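PDB 6HH2: Ras-related protein Rab-7L1 from Homo sapiens, which binds and hydrolyses GTP as a Rab-family switch in vesicle trafficking, recruiting the kinase LRRK2 to the Golgi complex and stimulating its activity. Local coordinates for residues Ala20-Gln32 with Val159-Ile173. The protein carries 4 engineered substitutions. Numbering follows the deposited sequence.
Sequences AVGKTSLVQRYSQ and VKENKNINEAMRVLI. With MG (magnesium ion), chain C; GDP (guanosine-5'-diphosphate), chain B.
Tyr30 and Arg29 join helix 23-30, which follows the P-loop of this Ras-like GTPase, to the 159-173 segment, whose helix 165-173 crosses it at -82°. Apolar packing centres on Tyr30, a knob among Ile165, Asn166, Met169 and Ile173. Met169 CG lies over one ring face, 3.7 Å from the ring centroid, a CH-pi contact. A bend at chi2 (-55°) keeps Met169 SD above the same face, a more distant Met-aromatic contact, and CE turns toward Tyr30 CE2. Nearer the nucleotide, Val159 packs its CG2 on Leu26 CB and its CG1 against Ser25.

Both segments line the GDP pocket. Lys23 NZ and several backbone amides hold the beta-phosphate, while Ser25 N and OG grip O1A. Thr24 OG1 binds the magnesium ion at 2.1 Å. On the base side, Lys160 N makes a weak bond to GDP O6.

Polar contacts gather at both residues. Asn166 OD1 sits at the Tyr30 ring edge, and a water bridges Tyr30 OH to Asn166 O. The Arg29 guanidinium stacks on the Asn162 amide, the planes 16° apart, with Asn162 CB over its centre. Arg29 NE donates to Val159 O at 2.8 Å, and NH2 adds a weak second bond to that oxygen.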
loop_
_atom_site.group_PDB
_atom_site.type_symbol
_atom_site.label_atom_id
_atom_site.label_comp_id
_atom_site.label_asym_id
_atom_site.label_seq_id
_atom_site.Cartn_x
_atom_site.Cartn_y
_atom_site.Cartn_z
ATOM N N ALA A 20 -2.171 4.394 13.111
ATOM C CA ALA A 20 -0.885 4.854 13.644
ATOM C C ALA A 20 0.301 4.071 13.113
ATOM O O ALA A 20 1.366 4.111 13.726
ATOM C CB ALA A 20 -0.828 4.936 15.186
ATOM N N VAL A 21 0.141 3.379 11.992
ATOM C CA VAL A 21 1.276 2.675 11.409
ATOM C C VAL A 21 2.049 3.493 10.400
ATOM O O VAL A 21 3.143 3.047 9.989
ATOM C CB VAL A 21 0.880 1.325 10.796
ATOM C CG1 VAL A 21 0.230 0.417 11.913
ATOM C CG2 VAL A 21 0.001 1.466 9.565
ATOM N N GLY A 22 1.529 4.621 9.941
ATOM C CA GLY A 22 2.187 5.462 8.953
ATOM C C GLY A 22 1.507 5.591 7.587
ATOM O O GLY A 22 2.175 5.996 6.620
ATOM N N LYS A 23 0.229 5.215 7.455
ATOM C CA LYS A 23 -0.391 5.188 6.129
ATOM C C LYS A 23 -0.544 6.592 5.559
ATOM O O LYS A 23 -0.206 6.812 4.398
ATOM C CB LYS A 23 -1.768 4.529 6.218
ATOM C CG LYS A 23 -1.668 3.086 6.701
ATOM C CD LYS A 23 -3.077 2.394 6.691
ATOM C CE LYS A 23 -4.153 3.140 7.512
ATOM N NZ LYS A 23 -3.731 3.274 8.943
ATOM N N THR A 24 -1.171 7.527 6.300
ATOM C CA THR A 24 -1.341 8.869 5.767
ATOM C C THR A 24 0.008 9.501 5.484
ATOM O O THR A 24 0.161 10.197 4.472
ATOM C CB THR A 24 -2.207 9.681 6.730
ATOM O OG1 THR A 24 -3.444 8.969 6.922
ATOM C CG2 THR A 24 -2.509 11.093 6.155
ATOM N N SER A 25 0.991 9.239 6.340
ATOM C CA SER A 25 2.326 9.780 6.105
ATOM C C SER A 25 2.921 9.212 4.806
ATOM O O SER A 25 3.547 9.953 4.044
ATOM C CB SER A 25 3.242 9.443 7.286
ATOM O OG SER A 25 2.774 10.089 8.456
ATOM N N LEU A 26 2.713 7.917 4.633
ATOM C CA LEU A 26 3.215 7.378 3.272
ATOM C C LEU A 26 2.539 8.067 1.976
ATOM O O LEU A 26 3.160 8.528 0.998
ATOM C CB LEU A 26 3.000 5.862 3.219
ATOM C CG LEU A 26 3.587 5.224 1.971
ATOM C CD1 LEU A 26 4.231 3.833 2.365
ATOM C CD2 LEU A 26 2.594 5.056 0.948
ATOM N N VAL A 27 1.206 8.224 2.116
ATOM C CA VAL A 27 0.534 8.832 0.969
ATOM C C VAL A 27 0.978 10.282 0.792
ATOM O O VAL A 27 1.224 10.746 -0.336
ATOM C CB VAL A 27 -0.986 8.724 1.153
ATOM C CG1 VAL A 27 -1.726 9.527 0.061
ATOM C CG2 VAL A 27 -1.405 7.255 1.152
ATOM N N GLN A 28 1.118 11.025 1.911
ATOM C CA GLN A 28 1.568 12.410 1.799
ATOM C C GLN A 28 2.958 12.503 1.209
ATOM O O GLN A 28 3.244 13.435 0.454
ATOM C CB GLN A 28 1.548 13.058 3.179
ATOM C CG GLN A 28 0.123 13.265 3.678
ATOM C CD GLN A 28 0.069 13.731 5.128
ATOM O OE1 GLN A 28 0.963 13.438 5.934
ATOM N NE2 GLN A 28 -0.962 14.481 5.455
ATOM N N ARG A 29 3.827 11.527 1.479
ATOM C CA ARG A 29 5.176 11.589 0.949
ATOM C C ARG A 29 5.256 11.132 -0.502
ATOM O O ARG A 29 5.999 11.721 -1.323
ATOM C CB ARG A 29 6.100 10.759 1.826
ATOM C CG ARG A 29 7.539 11.243 1.656
ATOM C CD ARG A 29 8.508 10.322 2.279
ATOM N NE ARG A 29 8.969 10.693 3.617
ATOM C CZ ARG A 29 9.864 11.642 3.885
ATOM N NH1 ARG A 29 10.352 12.414 2.920
ATOM N NH2 ARG A 29 10.246 11.846 5.135
ATOM N N TYR A 30 4.522 10.093 -0.831
ATOM C CA TYR A 30 4.644 9.437 -2.139
ATOM C C TYR A 30 3.700 9.989 -3.215
ATOM O O TYR A 30 4.021 9.906 -4.420
ATOM C CB TYR A 30 4.427 7.925 -1.981
ATOM C CG TYR A 30 4.839 7.210 -3.225
ATOM C CD1 TYR A 30 6.199 7.077 -3.542
ATOM C CD2 TYR A 30 3.897 6.683 -4.098
ATOM C CE1 TYR A 30 6.597 6.466 -4.750
ATOM C CE2 TYR A 30 4.279 6.063 -5.286
ATOM C CZ TYR A 30 5.630 5.948 -5.580
ATOM O OH TYR A 30 6.041 5.368 -6.749
ATOM N N SER A 31 2.589 10.611 -2.839
ATOM C CA SER A 31 1.709 11.214 -3.837
ATOM C C SER A 31 2.355 12.474 -4.391
ATOM O O SER A 31 3.437 12.891 -3.973
ATOM C CB SER A 31 0.368 11.581 -3.200
ATOM O OG SER A 31 0.549 12.720 -2.350
ATOM N N GLN A 32 1.690 13.112 -5.354
ATOM C CA GLN A 32 2.240 14.377 -5.847
ATOM C C GLN A 32 1.860 15.580 -5.022
ATOM O O GLN A 32 2.197 16.702 -5.427
ATOM C CB GLN A 32 1.742 14.623 -7.280
ATOM C CG GLN A 32 0.250 15.014 -7.392
ATOM C CD GLN A 32 -0.058 15.510 -8.829
ATOM O OE1 GLN A 32 0.079 14.741 -9.798
ATOM N NE2 GLN A 32 -0.435 16.784 -8.964
ATOM N N VAL A 159 8.948 5.689 6.724
ATOM C CA VAL A 159 8.406 6.863 6.056
ATOM C C VAL A 159 9.082 8.107 6.608
ATOM O O VAL A 159 9.400 9.054 5.869
ATOM C CB VAL A 159 6.869 6.925 6.302
ATOM C CG1 VAL A 159 6.311 8.200 5.683
ATOM C CG2 VAL A 159 6.202 5.708 5.639
ATOM N N LYS A 160 9.369 8.100 7.916
ATOM C CA LYS A 160 10.001 9.248 8.566
ATOM C C LYS A 160 11.343 9.604 7.942
ATOM O O LYS A 160 11.618 10.784 7.691
ATOM C CB LYS A 160 10.159 8.980 10.059
ATOM C CG LYS A 160 10.964 10.048 10.791
ATOM C CD LYS A 160 10.916 9.848 12.295
ATOM C CE LYS A 160 11.990 10.666 12.996
ATOM N NZ LYS A 160 12.062 10.335 14.455
ATOM N N GLU A 161 12.196 8.611 7.703
ATOM C CA GLU A 161 13.519 8.854 7.127
ATOM C C GLU A 161 13.537 8.653 5.619
ATOM O O GLU A 161 14.620 8.707 5.007
ATOM C CB GLU A 161 14.527 7.885 7.733
ATOM C CG GLU A 161 14.700 7.980 9.236
ATOM C CD GLU A 161 15.713 6.947 9.744
ATOM O OE1 GLU A 161 15.963 5.902 9.052
ATOM O OE2 GLU A 161 16.301 7.198 10.826
ATOM N N ASN A 162 12.383 8.388 5.017
ATOM C CA ASN A 162 12.254 8.137 3.584
ATOM C C ASN A 162 13.145 6.981 3.140
ATOM O O ASN A 162 13.778 7.038 2.080
ATOM C CB ASN A 162 12.492 9.403 2.749
ATOM C CG ASN A 162 11.840 9.344 1.366
ATOM O OD1 ASN A 162 10.789 8.721 1.162
ATOM N ND2 ASN A 162 12.464 10.035 0.406
ATOM N N LYS A 163 13.207 5.936 3.956
ATOM C CA LYS A 163 13.995 4.735 3.676
ATOM C C LYS A 163 13.111 3.693 2.986
ATOM O O LYS A 163 12.128 3.217 3.562
ATOM C CB LYS A 163 14.606 4.115 4.933
ATOM C CG LYS A 163 15.520 2.871 4.646
ATOM C CD LYS A 163 16.028 2.261 5.942
ATOM C CE LYS A 163 17.096 1.210 5.686
ATOM N NZ LYS A 163 17.638 0.724 7.002
ATOM N N ASN A 164 13.549 3.259 1.798
ATOM C CA ASN A 164 12.930 2.201 0.999
ATOM C C ASN A 164 11.550 2.552 0.449
ATOM O O ASN A 164 10.944 1.699 -0.174
ATOM C CB ASN A 164 12.794 0.839 1.721
ATOM C CG ASN A 164 14.093 0.047 1.794
ATOM O OD1 ASN A 164 14.912 0.033 0.865
ATOM N ND2 ASN A 164 14.276 -0.647 2.910
ATOM N N ILE A 165 11.034 3.771 0.644
ATOM C CA ILE A 165 9.667 4.067 0.234
ATOM C C ILE A 165 9.547 4.067 -1.278
ATOM O O ILE A 165 8.725 3.353 -1.867
ATOM C CB ILE A 165 9.233 5.431 0.789
ATOM C CG1 ILE A 165 9.318 5.424 2.316
ATOM C CG2 ILE A 165 7.866 5.804 0.203
ATOM C CD1 ILE A 165 8.431 4.418 2.961
ATOM N N ASN A 166 10.375 4.883 -1.934
ATOM C CA ASN A 166 10.242 5.005 -3.380
ATOM C C ASN A 166 10.548 3.679 -4.076
ATOM O O ASN A 166 9.894 3.321 -5.068
ATOM C CB ASN A 166 11.193 6.068 -3.894
ATOM C CG ASN A 166 10.758 7.467 -3.434
ATOM O OD1 ASN A 166 9.640 7.665 -2.944
ATOM N ND2 ASN A 166 11.660 8.427 -3.609
ATOM N N GLU A 167 11.532 2.944 -3.577
ATOM C CA GLU A 167 11.914 1.712 -4.258
ATOM C C GLU A 167 10.882 0.603 -4.029
ATOM O O GLU A 167 10.598 -0.164 -4.957
ATOM C CB GLU A 167 13.300 1.285 -3.780
ATOM C CG GLU A 167 14.434 2.134 -4.356
ATOM C CD GLU A 167 14.619 1.873 -5.831
ATOM O OE1 GLU A 167 13.956 2.560 -6.642
ATOM O OE2 GLU A 167 15.369 0.952 -6.215
ATOM N N ALA A 168 10.334 0.509 -2.829
ATOM C CA ALA A 168 9.261 -0.458 -2.606
ATOM C C ALA A 168 8.077 -0.160 -3.517
ATOM O O ALA A 168 7.531 -1.079 -4.159
ATOM C CB ALA A 168 8.846 -0.415 -1.142
ATOM N N MET A 169 7.657 1.125 -3.595
ATOM C CA MET A 169 6.559 1.436 -4.509
ATOM C C MET A 169 6.924 1.181 -5.962
ATOM O O MET A 169 6.061 0.744 -6.747
ATOM C CB MET A 169 6.144 2.898 -4.344
ATOM C CG MET A 169 5.557 3.221 -2.965
ATOM S SD MET A 169 4.107 2.132 -2.515
ATOM C CE MET A 169 2.955 2.712 -3.764
ATOM N N ARG A 170 8.175 1.455 -6.352
ATOM C CA ARG A 170 8.569 1.257 -7.732
ATOM C C ARG A 170 8.433 -0.210 -8.137
ATOM O O ARG A 170 7.923 -0.520 -9.213
ATOM C CB ARG A 170 10.009 1.733 -7.949
ATOM C CG ARG A 170 10.421 1.556 -9.388
ATOM C CD ARG A 170 11.914 1.931 -9.640
ATOM N NE ARG A 170 12.868 1.152 -8.826
ATOM C CZ ARG A 170 13.180 -0.128 -9.047
ATOM N NH1 ARG A 170 12.655 -0.812 -10.069
ATOM N NH2 ARG A 170 14.058 -0.726 -8.241
ATOM N N VAL A 171 8.866 -1.136 -7.265
ATOM C CA VAL A 171 8.764 -2.547 -7.666
ATOM C C VAL A 171 7.310 -2.995 -7.696
ATOM O O VAL A 171 6.939 -3.855 -8.508
ATOM C CB VAL A 171 9.673 -3.473 -6.832
ATOM C CG1 VAL A 171 11.157 -3.018 -6.925
ATOM C CG2 VAL A 171 9.154 -3.635 -5.420
ATOM N N LEU A 172 6.458 -2.398 -6.869
ATOM C CA LEU A 172 5.029 -2.684 -6.964
ATOM C C LEU A 172 4.436 -2.169 -8.276
ATOM O O LEU A 172 3.628 -2.866 -8.900
ATOM C CB LEU A 172 4.308 -2.098 -5.756
ATOM C CG LEU A 172 2.818 -2.428 -5.668
ATOM C CD1 LEU A 172 2.581 -3.924 -5.531
ATOM C CD2 LEU A 172 2.206 -1.658 -4.496
ATOM N N ILE A 173 4.818 -0.959 -8.712
ATOM C CA ILE A 173 4.357 -0.468 -10.019
ATOM C C ILE A 173 4.769 -1.408 -11.124
ATOM O O ILE A 173 3.983 -1.697 -12.042
ATOM C CB ILE A 173 4.910 0.938 -10.277
ATOM C CG1 ILE A 173 4.298 1.907 -9.287
ATOM C CG2 ILE A 173 4.646 1.392 -11.756
ATOM C CD1 ILE A 173 5.006 3.332 -9.313
HETATM MG MG MG C . -4.090 8.295 8.783
HETATM P PB GDP B . -1.879 6.354 10.136
HETATM O O1B GDP B . -1.595 4.958 9.722
HETATM O O2B GDP B . -2.721 6.468 11.363
HETATM O O3B GDP B . -2.371 7.232 9.003
HETATM O O3A GDP B . -0.415 6.918 10.615
HETATM P PA GDP B . 0.204 8.372 10.420
HETATM O O1A GDP B . 0.746 8.569 9.027
HETATM O O2A GDP B . -0.804 9.394 10.926
HETATM O "O5'" GDP B . 1.451 8.330 11.410
HETATM C "C5'" GDP B . 1.283 8.148 12.808
HETATM C "C4'" GDP B . 2.505 8.697 13.538
HETATM O "O4'" GDP B . 3.656 7.858 13.188
HETATM C "C3'" GDP B . 2.849 10.085 13.038
HETATM O "O3'" GDP B . 3.349 10.793 14.185
HETATM C "C2'" GDP B . 3.962 9.852 12.035
HETATM O "O2'" GDP B . 4.830 10.976 11.988
HETATM C "C1'" GDP B . 4.659 8.678 12.663
HETATM N N9 GDP B . 5.388 7.876 11.674
HETATM C C8 GDP B . 4.924 7.489 10.451
HETATM N N7 GDP B . 5.866 6.722 9.811
HETATM C C5 GDP B . 6.918 6.628 10.658
HETATM C C6 GDP B . 8.232 5.992 10.617
HETATM O O6 GDP B . 8.613 5.365 9.611
HETATM N N1 GDP B . 8.995 6.131 11.708
HETATM C C2 GDP B . 8.681 6.825 12.814
HETATM N N2 GDP B . 9.570 6.936 13.876
HETATM N N3 GDP B . 7.491 7.468 12.890
HETATM C C4 GDP B . 6.626 7.375 11.858
HETATM O O HOH W 1 8.731 5.019 -6.836
HETATM O O HOH W 2 -3.219 9.839 9.760
HETATM O O HOH W 3 -5.015 6.688 7.819
HETATM O O HOH W 4 -4.949 7.603 10.603
HETATM O O HOH W 5 -5.812 9.488 8.559
#